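Local atomic coordinates of soluble lytic transglycosylase B3 (Pseudomonas aeruginosa, PDB entry 5ANZ), a protein that probably acts as a lytic transglycosylase on bacterial cell-wall peptidoglycan, takes part in cell-wall turnover and binds a calcium ion. Residues Gly62-Asp65 with Ala66-Asp70; Arg94-Trp97 with Lys98-Gly102; Arg158-Ala161 with Thr162-Tyr165; Tyr332-Ala335 with Val336-Ala340; Ile366-Gln369 with Arg370-Ala374. All coordinates share one frame; numbering follows the deposited sequence.

Overall arrangement
Along the chain the five contacts follow one another in series, all local, at or within single helices. Interactions 1 to 4 belong to the transglycosylase SLT region, and interaction 5 to the putative peptidoglycan-binding region near the C-terminus. Interactions 2 and 4 have centres about 12 Å apart and touch: helix 96-103 packs on helix 330-343 through Tyr99 and Leu100, joining segments far apart in sequence. Interactions 1 and 3 lie about 17 Å apart between centres without touching, each with side chains against helices 48-61 and 170-186. Interaction 5 lies about 50 Å from interaction 1, centre to centre, in keeping with a multidomain protein.

Interaction 1: Gly62-Asp65 with Ala66-Asp70; sequences GGID and AQTFD
Asp65 caps the N-terminus of helix 66-73: its carboxylate swings across the first turn to meet Thr68 at about a right angle. The helix 48-61 before it ends in a Schellman motif, where Gly63 takes a positive phi of 102°, so Gly62-Asp65 forms the short link between two helices. The Asp65 side chain has CG between its own backbone N and carbonyl carbon (chi1 55°), which turns OD1 over the start of the next helix. There OD1 accepts two bonds from one residue. The hydroxyl OG1 of Thr68 donates to Asp65 OD1 at 2.5 Å, an unusually short length to be taken with caution, while the backbone N of Thr68 reaches the same OD1 at 3.3 Å from above the carboxylate plane. Together they would restrict the rotation of both side chains, and they occupy an N-H that the first helical turn cannot pair in the usual way.

On the other branch of Thr68, methyl CG2 meets CG2 of Ile64 at 4.1 Å, the two side chains again crossing at roughly a right angle. The same Ile64 methyl lies 4.2 Å from Phe69 CB, while the phenyl ring itself leads away towards helix 48-61 and stacks with Phe73. Ile64 is also packed against Leu181 and Lys182 of helix 170-186, and Gln185 of that helix bonds both Gly63 O and Asp65 N, tying the link down. The first regular helical bond runs from Phe69 N to Asp65 O, 3.1 Å long and straight at 165°.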
loop_
_atom_site.group_PDB
_atom_site.type_symbol
_atom_site.label_atom_id
_atom_site.label_comp_id
_atom_site.label_asym_id
_atom_site.label_seq_id
_atom_site.Cartn_x
_atom_site.Cartn_y
_atom_site.Cartn_z
ATOM N N GLY A 62 21.833 -22.652 1.575
ATOM C CA GLY A 62 21.126 -21.709 2.421
ATOM C C GLY A 62 20.377 -22.360 3.569
ATOM O O GLY A 62 19.671 -21.683 4.313
ATOM N N GLY A 63 20.521 -23.675 3.712
ATOM C CA GLY A 63 19.892 -24.388 4.810
ATOM C C GLY A 63 18.622 -25.157 4.478
ATOM O O GLY A 63 18.061 -25.830 5.339
ATOM N N ILE A 64 18.155 -25.063 3.238
ATOM C CA ILE A 64 17.004 -25.855 2.817
ATOM C C ILE A 64 17.413 -27.307 2.565
ATOM O O ILE A 64 18.459 -27.571 1.962
ATOM C CB ILE A 64 16.353 -25.285 1.545
ATOM C CG1 ILE A 64 15.965 -23.818 1.755
ATOM C CG2 ILE A 64 15.147 -26.126 1.140
ATOM C CD1 ILE A 64 15.157 -23.581 3.009
ATOM N N ASP A 65 16.595 -28.250 3.025
ATOM C CA ASP A 65 16.918 -29.657 2.827
ATOM C C ASP A 65 16.208 -30.242 1.607
ATOM O O ASP A 65 15.206 -29.713 1.123
ATOM C CB ASP A 65 16.605 -30.480 4.083
ATOM C CG ASP A 65 15.173 -30.333 4.555
ATOM O OD1 ASP A 65 14.301 -29.960 3.747
ATOM O OD2 ASP A 65 14.921 -30.608 5.749
ATOM N N ALA A 66 16.755 -31.348 1.119
ATOM C CA ALA A 66 16.367 -31.922 -0.160
ATOM C C ALA A 66 14.882 -32.253 -0.272
ATOM O O ALA A 66 14.260 -31.950 -1.287
ATOM C CB ALA A 66 17.192 -33.160 -0.425
ATOM N N GLN A 67 14.322 -32.894 0.751
ATOM C CA GLN A 67 12.911 -33.258 0.716
ATOM C C GLN A 67 12.043 -32.021 0.536
ATOM O O GLN A 67 11.095 -32.028 -0.251
ATOM C CB GLN A 67 12.493 -33.997 1.988
ATOM C CG GLN A 67 11.022 -34.412 1.987
ATOM C CD GLN A 67 10.555 -34.970 3.322
ATOM O OE1 GLN A 67 10.544 -36.184 3.533
ATOM N NE2 GLN A 67 10.158 -34.082 4.228
ATOM N N THR A 68 12.377 -30.957 1.260
ATOM C CA THR A 68 11.600 -29.716 1.199
ATOM C C THR A 68 11.640 -29.104 -0.194
ATOM O O THR A 68 10.607 -28.705 -0.747
ATOM C CB THR A 68 12.116 -28.680 2.213
ATOM O OG1 THR A 68 11.962 -29.196 3.538
ATOM C CG2 THR A 68 11.346 -27.349 2.087
ATOM N N PHE A 69 12.840 -29.017 -0.754
ATOM C CA PHE A 69 13.019 -28.423 -2.069
ATOM C C PHE A 69 12.261 -29.214 -3.140
ATOM O O PHE A 69 11.509 -28.641 -3.930
ATOM C CB PHE A 69 14.511 -28.346 -2.424
ATOM C CG PHE A 69 14.788 -27.588 -3.685
ATOM C CD1 PHE A 69 14.652 -28.197 -4.923
ATOM C CD2 PHE A 69 15.162 -26.252 -3.638
ATOM C CE1 PHE A 69 14.887 -27.491 -6.088
ATOM C CE2 PHE A 69 15.405 -25.543 -4.800
ATOM C CZ PHE A 69 15.269 -26.166 -6.029
ATOM N N ASP A 70 12.461 -30.532 -3.161
ATOM C CA ASP A 70 11.844 -31.360 -4.189
ATOM C C ASP A 70 10.323 -31.384 -4.048
ATOM O O ASP A 70 9.599 -31.362 -5.041
ATOM C CB ASP A 70 12.417 -32.778 -4.140
ATOM C CG ASP A 70 13.918 -32.806 -4.412
ATOM O OD1 ASP A 70 14.443 -31.835 -5.005
ATOM O OD2 ASP A 70 14.574 -33.797 -4.030
#

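Interaction 2: Arg94-Trp97 with Lys98-Gly102; sequences RPVW and KYLEG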
loop_
_atom_site.group_PDB
_atom_site.type_symbol
_atom_site.label_atom_id
_atom_site.label_comp_id
_atom_site.label_asym_id
_atom_site.label_seq_id
_atom_site.Cartn_x
_atom_site.Cartn_y
_atom_site.Cartn_z
ATOM N N ARG A 94 -7.147 4.620 -12.909
ATOM C CA ARG A 94 -8.391 5.247 -12.486
ATOM C C ARG A 94 -8.123 6.405 -11.526
ATOM O O ARG A 94 -7.172 6.361 -10.745
ATOM C CB ARG A 94 -9.312 4.208 -11.840
ATOM C CG ARG A 94 -8.592 3.208 -10.947
ATOM C CD ARG A 94 -9.158 1.805 -11.125
ATOM N NE ARG A 94 -10.520 1.679 -10.614
ATOM C CZ ARG A 94 -10.834 1.057 -9.482
ATOM N NH1 ARG A 94 -9.880 0.498 -8.747
ATOM N NH2 ARG A 94 -12.098 0.987 -9.087
ATOM N N PRO A 95 -8.955 7.454 -11.589
ATOM C CA PRO A 95 -8.791 8.575 -10.656
ATOM C C PRO A 95 -8.973 8.097 -9.216
ATOM O O PRO A 95 -9.600 7.045 -8.996
ATOM C CB PRO A 95 -9.892 9.555 -11.076
ATOM C CG PRO A 95 -10.901 8.717 -11.791
ATOM C CD PRO A 95 -10.124 7.622 -12.467
ATOM N N VAL A 96 -8.417 8.834 -8.257
ATOM C CA VAL A 96 -8.434 8.393 -6.870
ATOM C C VAL A 96 -9.857 8.185 -6.376
ATOM O O VAL A 96 -10.124 7.236 -5.648
ATOM C CB VAL A 96 -7.718 9.387 -5.932
ATOM C CG1 VAL A 96 -7.898 8.965 -4.474
ATOM C CG2 VAL A 96 -6.244 9.473 -6.280
ATOM N N TRP A 97 -10.773 9.060 -6.785
ATOM C CA TRP A 97 -12.132 8.980 -6.252
ATOM C C TRP A 97 -12.782 7.654 -6.662
ATOM O O TRP A 97 -13.600 7.112 -5.917
ATOM C CB TRP A 97 -12.977 10.179 -6.705
ATOM C CG TRP A 97 -13.485 10.122 -8.110
ATOM C CD1 TRP A 97 -12.960 10.755 -9.198
ATOM C CD2 TRP A 97 -14.639 9.413 -8.575
ATOM N NE1 TRP A 97 -13.710 10.474 -10.315
ATOM C CE2 TRP A 97 -14.746 9.653 -9.959
ATOM C CE3 TRP A 97 -15.589 8.595 -7.955
ATOM C CZ2 TRP A 97 -15.760 9.103 -10.732
ATOM C CZ3 TRP A 97 -16.598 8.048 -8.727
ATOM C CH2 TRP A 97 -16.676 8.306 -10.101
ATOM N N LYS A 98 -12.407 7.123 -7.827
ATOM C CA LYS A 98 -12.966 5.843 -8.276
ATOM C C LYS A 98 -12.307 4.690 -7.536
ATOM O O LYS A 98 -12.972 3.722 -7.158
ATOM C CB LYS A 98 -12.823 5.665 -9.793
ATOM C CG LYS A 98 -14.031 6.204 -10.567
ATOM C CD LYS A 98 -13.854 6.126 -12.079
ATOM C CE LYS A 98 -15.100 6.635 -12.807
ATOM N NZ LYS A 98 -14.919 6.720 -14.289
ATOM N N TYR A 99 -11.002 4.798 -7.313
ATOM C CA TYR A 99 -10.322 3.820 -6.474
ATOM C C TYR A 99 -10.973 3.727 -5.098
ATOM O O TYR A 99 -11.277 2.635 -4.609
ATOM C CB TYR A 99 -8.854 4.179 -6.324
ATOM C CG TYR A 99 -8.107 3.281 -5.368
ATOM C CD1 TYR A 99 -7.710 2.006 -5.749
ATOM C CD2 TYR A 99 -7.788 3.707 -4.081
ATOM C CE1 TYR A 99 -7.018 1.183 -4.881
ATOM C CE2 TYR A 99 -7.090 2.890 -3.206
ATOM C CZ TYR A 99 -6.708 1.633 -3.611
ATOM O OH TYR A 99 -6.024 0.809 -2.744
ATOM N N LEU A 100 -11.196 4.885 -4.484
ATOM C CA LEU A 100 -11.792 4.937 -3.160
ATOM C C LEU A 100 -13.227 4.430 -3.175
ATOM O O LEU A 100 -13.670 3.796 -2.218
ATOM C CB LEU A 100 -11.757 6.366 -2.604
ATOM C CG LEU A 100 -10.373 6.846 -2.177
ATOM C CD1 LEU A 100 -10.402 8.331 -1.823
ATOM C CD2 LEU A 100 -9.894 6.008 -0.996
ATOM N N GLU A 101 -13.952 4.724 -4.251
ATOM C CA GLU A 101 -15.340 4.283 -4.361
ATOM C C GLU A 101 -15.402 2.757 -4.346
ATOM O O GLU A 101 -16.310 2.170 -3.756
ATOM C CB GLU A 101 -15.994 4.833 -5.633
ATOM C CG GLU A 101 -17.504 4.715 -5.655
ATOM C CD GLU A 101 -18.112 5.214 -6.952
ATOM O OE1 GLU A 101 -17.500 5.004 -8.022
ATOM O OE2 GLU A 101 -19.201 5.821 -6.901
ATOM N N GLY A 102 -14.428 2.125 -4.996
ATOM C CA GLY A 102 -14.307 0.675 -4.982
ATOM C C GLY A 102 -13.863 0.132 -3.629
ATOM O O GLY A 102 -14.428 -0.841 -3.117
#
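The six-membered ring of Trp97 carries the aliphatic chain of Lys98 over one face, with Lys98 CG 3.4 Å from the ring centroid and 12° off the normal, a close CH-pi contact. Beyond CG the lysine runs extended, bringing CE to 3.3 Å from Trp97 CZ2, and the two side chains point the same way. At the ring's edge, in its plane, lies Glu101 OE2, while the other carboxylate oxygen, OE1, approaches Trp97 CZ3 obliquely at 3.3 Å; carboxylate and ring planes are 64° apart. Trp97 reaches this place with CG between its backbone N and carbonyl carbon (chi1 77°), which lays the indole alongside Lys98.

The second flat group, the Arg94 guanidinium, lays one face over the backbone at Lys98 C and Tyr99 CA and stands steeply to the tyrosine ring. Pro95 CG closes on Lys98 CD at 3.9 Å from the side of the preceding loop. Facing inwards, Val96 CG1 and Leu100 CD1 run side by side at 3.7 Å, and Leu100 continues onto Ala335 of helix 330-343.

Pro95 is the N-cap residue; its carbonyl O takes Tyr99 N at 3.1 Å and, weakly, Lys98 N. Together these contacts make up the amphipathic first turns of helix 96-103, with charged and indole groups outward and Tyr99 and Leu100 against helix 330-343.

Interaction 3: Arg158-Ala161 with Thr162-Tyr165; sequences RSLA and TLAY
The backbone of Arg158-Tyr165 is regular alpha helix, part of helix 156-166, with each amide N from Thr162 to Tyr165 donating to the carbonyl four residues earlier. This is a largely buried stretch of helix in the transglycosylase domain, and Thr162 adds a side-chain bond to its ladder. Its OG1 stands beside its own backbone N (chi1 -65°), which brings the hydroxyl back to the carbonyl of the preceding turn. Arg158 O therefore accepts from both the amide and the hydroxyl of Thr162, the two donors arriving from opposite faces of the carbonyl plane. Thr162 OG1 in turn accepts from the backbone N of Asp79, so this buried hydroxyl is satisfied on both counts.

Arg158 extends away from the helix to bond the carbonyls of Gln77 and Pro78, whereas Tyr165 turns its hydroxyl to Gln46 O and meets Phe48 edge-to-face. Leu160 CD2 and Leu163 CD1 make a loose apolar contact at 4.5 Å. Both leucines reach helix 170-186, at Gln176 and Ala173 respectively; Leu163 also touches Val82, and Ala164 sits against Trp51. At Arg158 O the amide Thr162 N is 2.9 Å away and the hydroxyl Thr162 OG1 2.8 Å.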
loop_
_atom_site.group_PDB
_atom_site.type_symbol
_atom_site.label_atom_id
_atom_site.label_comp_id
_atom_site.label_asym_id
_atom_site.label_seq_id
_atom_site.Cartn_x
_atom_site.Cartn_y
_atom_site.Cartn_z
ATOM N N ARG A 158 5.913 -21.432 -7.270
ATOM C CA ARG A 158 5.884 -21.327 -8.723
ATOM C C ARG A 158 6.043 -19.879 -9.173
ATOM O O ARG A 158 6.810 -19.578 -10.089
ATOM C CB ARG A 158 4.585 -21.892 -9.288
ATOM C CG ARG A 158 4.618 -21.946 -10.808
ATOM C CD ARG A 158 3.323 -22.502 -11.392
ATOM N NE ARG A 158 3.425 -22.623 -12.844
ATOM C CZ ARG A 158 2.436 -23.028 -13.631
ATOM N NH1 ARG A 158 1.258 -23.357 -13.104
ATOM N NH2 ARG A 158 2.618 -23.097 -14.947
ATOM N N SER A 159 5.328 -18.975 -8.520
ATOM C CA SER A 159 5.365 -17.577 -8.936
ATOM C C SER A 159 6.749 -16.969 -8.723
ATOM O O SER A 159 7.293 -16.322 -9.628
ATOM C CB SER A 159 4.311 -16.765 -8.183
ATOM O OG SER A 159 3.015 -17.264 -8.477
ATOM N N LEU A 160 7.336 -17.191 -7.549
ATOM C CA LEU A 160 8.659 -16.622 -7.280
ATOM C C LEU A 160 9.769 -17.283 -8.103
ATOM O O LEU A 160 10.729 -16.610 -8.493
ATOM C CB LEU A 160 8.992 -16.701 -5.792
ATOM C CG LEU A 160 8.132 -15.772 -4.915
ATOM C CD1 LEU A 160 8.401 -16.030 -3.436
ATOM C CD2 LEU A 160 8.372 -14.310 -5.268
ATOM N N ALA A 161 9.653 -18.584 -8.376
ATOM C CA ALA A 161 10.619 -19.247 -9.253
ATOM C C ALA A 161 10.540 -18.690 -10.664
ATOM O O ALA A 161 11.565 -18.506 -11.334
ATOM C CB ALA A 161 10.377 -20.767 -9.264
ATOM N N THR A 162 9.319 -18.419 -11.118
ATOM C CA THR A 162 9.121 -17.824 -12.429
ATOM C C THR A 162 9.854 -16.483 -12.508
ATOM O O THR A 162 10.632 -16.253 -13.429
ATOM C CB THR A 162 7.628 -17.621 -12.743
ATOM O OG1 THR A 162 6.991 -18.908 -12.829
ATOM C CG2 THR A 162 7.468 -16.891 -14.071
ATOM N N LEU A 163 9.618 -15.615 -11.524
ATOM C CA LEU A 163 10.276 -14.300 -11.505
ATOM C C LEU A 163 11.796 -14.408 -11.359
ATOM O O LEU A 163 12.540 -13.627 -11.952
ATOM C CB LEU A 163 9.707 -13.450 -10.372
ATOM C CG LEU A 163 8.226 -13.105 -10.498
ATOM C CD1 LEU A 163 7.770 -12.365 -9.259
ATOM C CD2 LEU A 163 7.982 -12.252 -11.732
ATOM N N ALA A 164 12.260 -15.368 -10.562
ATOM C CA ALA A 164 13.699 -15.587 -10.424
ATOM C C ALA A 164 14.314 -15.998 -11.760
ATOM O O ALA A 164 15.390 -15.522 -12.151
ATOM C CB ALA A 164 13.977 -16.643 -9.360
ATOM N N TYR A 165 13.623 -16.891 -12.459
ATOM C CA TYR A 165 14.099 -17.419 -13.732
ATOM C C TYR A 165 14.095 -16.384 -14.853
ATOM O O TYR A 165 15.080 -16.243 -15.572
ATOM C CB TYR A 165 13.251 -18.628 -14.141
ATOM C CG TYR A 165 13.517 -19.163 -15.539
ATOM C CD1 TYR A 165 14.781 -19.603 -15.918
ATOM C CD2 TYR A 165 12.490 -19.259 -16.470
ATOM C CE1 TYR A 165 15.016 -20.106 -17.188
ATOM C CE2 TYR A 165 12.713 -19.763 -17.742
ATOM C CZ TYR A 165 13.979 -20.187 -18.097
ATOM O OH TYR A 165 14.211 -20.686 -19.364
#

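Interaction 4: Tyr332-Ala335 with Val336-Ala340; sequences YALA and VGLLA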
loop_
_atom_site.group_PDB
_atom_site.type_symbol
_atom_site.label_atom_id
_atom_site.label_comp_id
_atom_site.label_asym_id
_atom_site.label_seq_id
_atom_site.Cartn_x
_atom_site.Cartn_y
_atom_site.Cartn_z
ATOM N N TYR A 332 -3.865 4.029 -1.217
ATOM C CA TYR A 332 -4.089 2.845 -0.386
ATOM C C TYR A 332 -4.251 3.206 1.073
ATOM O O TYR A 332 -5.180 2.755 1.742
ATOM C CB TYR A 332 -2.925 1.871 -0.542
ATOM C CG TYR A 332 -2.936 0.727 0.463
ATOM C CD1 TYR A 332 -2.344 0.867 1.713
ATOM C CD2 TYR A 332 -3.500 -0.503 0.148
ATOM C CE1 TYR A 332 -2.322 -0.184 2.625
ATOM C CE2 TYR A 332 -3.487 -1.555 1.058
ATOM C CZ TYR A 332 -2.903 -1.380 2.296
ATOM O OH TYR A 332 -2.864 -2.419 3.204
ATOM N N ALA A 333 -3.342 4.029 1.588
ATOM C CA ALA A 333 -3.387 4.342 3.012
ATOM C C ALA A 333 -4.622 5.180 3.335
ATOM O O ALA A 333 -5.239 4.985 4.378
ATOM C CB ALA A 333 -2.097 5.050 3.454
ATOM N N LEU A 334 -5.022 6.065 2.420
ATOM C CA LEU A 334 -6.265 6.816 2.621
ATOM C C LEU A 334 -7.466 5.865 2.656
ATOM O O LEU A 334 -8.349 5.995 3.532
ATOM C CB LEU A 334 -6.426 7.872 1.518
ATOM C CG LEU A 334 -7.634 8.798 1.629
ATOM C CD1 LEU A 334 -7.669 9.508 2.970
ATOM C CD2 LEU A 334 -7.552 9.810 0.484
ATOM N N ALA A 335 -7.474 4.882 1.749
ATOM C CA ALA A 335 -8.554 3.885 1.709
ATOM C C ALA A 335 -8.616 3.106 3.010
ATOM O O ALA A 335 -9.696 2.893 3.565
ATOM C CB ALA A 335 -8.384 2.918 0.535
ATOM N N VAL A 336 -7.464 2.639 3.490
ATOM C CA VAL A 336 -7.455 1.935 4.771
ATOM C C VAL A 336 -8.035 2.772 5.907
ATOM O O VAL A 336 -8.856 2.294 6.676
ATOM C CB VAL A 336 -6.029 1.491 5.140
ATOM C CG1 VAL A 336 -5.981 0.968 6.567
ATOM C CG2 VAL A 336 -5.573 0.414 4.169
ATOM N N GLY A 337 -7.605 4.022 6.022
ATOM C CA GLY A 337 -8.104 4.870 7.095
ATOM C C GLY A 337 -9.604 5.108 7.004
ATOM O O GLY A 337 -10.328 5.004 7.994
ATOM N N LEU A 338 -10.066 5.439 5.801
ATOM C CA LEU A 338 -11.506 5.667 5.602
ATOM C C LEU A 338 -12.338 4.392 5.774
ATOM O O LEU A 338 -13.476 4.443 6.244
ATOM C CB LEU A 338 -11.776 6.265 4.218
ATOM C CG LEU A 338 -11.229 7.679 3.989
ATOM C CD1 LEU A 338 -11.316 8.035 2.513
ATOM C CD2 LEU A 338 -11.988 8.711 4.846
ATOM N N LEU A 339 -11.786 3.242 5.390
ATOM C CA LEU A 339 -12.505 1.991 5.614
ATOM C C LEU A 339 -12.638 1.711 7.117
ATOM O O LEU A 339 -13.707 1.340 7.607
ATOM C CB LEU A 339 -11.801 0.825 4.920
ATOM C CG LEU A 339 -12.472 -0.535 5.084
ATOM C CD1 LEU A 339 -13.924 -0.536 4.575
ATOM C CD2 LEU A 339 -11.649 -1.577 4.327
ATOM N N ALA A 340 -11.537 1.878 7.850
ATOM C CA ALA A 340 -11.589 1.693 9.298
ATOM C C ALA A 340 -12.619 2.631 9.904
ATOM O O ALA A 340 -13.433 2.219 10.722
ATOM C CB ALA A 340 -10.219 1.940 9.914
#
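Helix 330-343 is a buried helix of the transglycosylase domain, and this contact joins two of its turns next to the saccharide-binding region: the Tyr332 side chain lies about 4 Å from that of Tyr326, which contacts N-acetyl-D-glucosamine in a structure of this protein. Two side-chain pairs, each four residues apart, carry it on different faces of the helix.

In the first, the methyl CG2 of Val336 sits over one face of the Tyr332 ring, offset toward the rim. It is 3.9 Å from the ring centroid and 23° off the normal, a CH-pi contact, with CE1 of Tyr332 its nearest ring atom at 3.6 Å. Tyr332 has CG trans to its backbone N (chi1 170°), so the ring hangs alongside the next turn, where the valine branch that lies beside its own N can reach it. The phenol OH makes a weak hydrogen bond to Glu144, and Ile140 of helix 134-145 touches both residues of the pair.

The second pair is wholly aliphatic: Leu334 and Leu338 meet at a slant, CG of Leu334 against CD1 of Leu338 at 3.9 Å. Leu334 goes on to Trp253 and to Leu100 of helix 96-103, and Leu338 to Leu104, while the small Ala335 fits against Ala103 and Met143, so neighbouring helices come close to the backbone here.

Four i to i+4 bonds link the two segments, among them Leu338 N to Leu334 O, 2.9 Å long with an N-H...O angle of 171°.

Interaction 5: Ile366-Gln369 with Arg370-Ala374; sequences IELQ and RQLAA
On the exposed side a methyl lies over a guanidinium: Ile366 and Arg370 run side by side in the same direction. The methyl CG2 of Ile366 sits above the centre of one guanidinium face, 3.7 Å from Arg370 CZ, and the arginine chain reaches it by staying extended from CG to NE. Both residues also touch Val382. The apolar contact is on the buried side, where CG of Leu368 meets CD1 of Leu372 at 3.8 Å, the two leucines lying at an angle to one another. Leu368 has its CG opposite the backbone N (chi1 170°), which carries its end forward along the helix to its partner.

These leucines give helix 362-374 its inner face in the putative peptidoglycan-binding domain: both pack on Ile394 of helix 388-401, and Leu368 also on Leu414 and Leu417 of helix 411-417.

Backbone hydrogen bonds are the regular i to i+4 set, from Arg370 N to Ile366 O at 3.0 Å through to Ala373 N to Gln369 O at 3.1 Å.

Polar side chains turn to partners elsewhere. Glu367 forms a salt bridge with Arg418, and the buried Gln369 amide is held at both ends, OE1 accepting from Gly384 N and NE2 bonded to Asp383 OD1 and Thr390 OG1.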
loop_
_atom_site.group_PDB
_atom_site.type_symbol
_atom_site.label_atom_id
_atom_site.label_comp_id
_atom_site.label_asym_id
_atom_site.label_seq_id
_atom_site.Cartn_x
_atom_site.Cartn_y
_atom_site.Cartn_z
ATOM N N ILE A 366 5.139 10.547 -18.955
ATOM C CA ILE A 366 6.469 10.666 -19.540
ATOM C C ILE A 366 6.563 11.937 -20.352
ATOM O O ILE A 366 7.558 12.674 -20.270
ATOM C CB ILE A 366 6.797 9.440 -20.419
ATOM C CG1 ILE A 366 7.076 8.237 -19.521
ATOM C CG2 ILE A 366 7.981 9.728 -21.345
ATOM C CD1 ILE A 366 6.924 6.900 -20.227
ATOM N N GLU A 367 5.517 12.207 -21.126
ATOM C CA GLU A 367 5.486 13.415 -21.936
ATOM C C GLU A 367 5.568 14.641 -21.033
ATOM O O GLU A 367 6.269 15.602 -21.355
ATOM C CB GLU A 367 4.224 13.479 -22.797
ATOM C CG GLU A 367 4.275 14.565 -23.865
ATOM C CD GLU A 367 2.975 14.701 -24.637
ATOM O OE1 GLU A 367 2.045 13.896 -24.408
ATOM O OE2 GLU A 367 2.884 15.625 -25.474
ATOM N N LEU A 368 4.845 14.602 -19.912
ATOM C CA LEU A 368 4.841 15.718 -18.969
ATOM C C LEU A 368 6.240 16.009 -18.466
ATOM O O LEU A 368 6.657 17.173 -18.388
ATOM C CB LEU A 368 3.920 15.426 -17.782
ATOM C CG LEU A 368 4.041 16.442 -16.636
ATOM C CD1 LEU A 368 3.595 17.808 -17.109
ATOM C CD2 LEU A 368 3.243 15.992 -15.423
ATOM N N GLN A 369 6.961 14.952 -18.108
ATOM C CA GLN A 369 8.312 15.115 -17.580
ATOM C C GLN A 369 9.238 15.699 -18.637
ATOM O O GLN A 369 10.086 16.548 -18.329
ATOM C CB GLN A 369 8.854 13.783 -17.065
ATOM C CG GLN A 369 8.274 13.382 -15.703
ATOM C CD GLN A 369 8.600 11.954 -15.313
ATOM O OE1 GLN A 369 8.729 11.081 -16.167
ATOM N NE2 GLN A 369 8.733 11.711 -14.011
ATOM N N ARG A 370 9.072 15.258 -19.886
ATOM C CA ARG A 370 9.906 15.767 -20.974
ATOM C C ARG A 370 9.581 17.235 -21.281
ATOM O O ARG A 370 10.480 18.034 -21.583
ATOM C CB ARG A 370 9.743 14.898 -22.227
ATOM C CG ARG A 370 10.346 13.508 -22.093
ATOM C CD ARG A 370 10.201 12.720 -23.389
ATOM N NE ARG A 370 10.831 11.405 -23.318
ATOM C CZ ARG A 370 10.425 10.346 -24.010
ATOM N NH1 ARG A 370 9.386 10.446 -24.830
ATOM N NH2 ARG A 370 11.058 9.188 -23.891
ATOM N N GLN A 371 8.305 17.596 -21.184
ATOM C CA GLN A 371 7.885 18.970 -21.460
ATOM C C GLN A 371 8.348 19.917 -20.361
ATOM O O GLN A 371 8.733 21.059 -20.636
ATOM C CB GLN A 371 6.362 19.051 -21.616
ATOM C CG GLN A 371 5.855 18.611 -22.982
ATOM C CD GLN A 371 6.090 19.666 -24.038
ATOM O OE1 GLN A 371 5.214 20.483 -24.321
ATOM N NE2 GLN A 371 7.287 19.668 -24.616
ATOM N N LEU A 372 8.317 19.440 -19.119
ATOM C CA LEU A 372 8.795 20.237 -17.991
ATOM C C LEU A 372 10.281 20.535 -18.160
ATOM O O LEU A 372 10.718 21.687 -18.019
ATOM C CB LEU A 372 8.546 19.508 -16.664
ATOM C CG LEU A 372 7.097 19.415 -16.186
ATOM C CD1 LEU A 372 6.950 18.334 -15.132
ATOM C CD2 LEU A 372 6.626 20.771 -15.652
ATOM N N ALA A 373 11.056 19.498 -18.464
ATOM C CA ALA A 373 12.496 19.661 -18.623
ATOM C C ALA A 373 12.782 20.627 -19.765
ATOM O O ALA A 373 13.718 21.430 -19.702
ATOM C CB ALA A 373 13.169 18.318 -18.868
ATOM N N ALA A 374 11.954 20.564 -20.800
ATOM C CA ALA A 374 12.143 21.414 -21.977
ATOM C C ALA A 374 11.919 22.893 -21.684
ATOM O O ALA A 374 12.447 23.757 -22.380
ATOM C CB ALA A 374 11.223 20.963 -23.096
#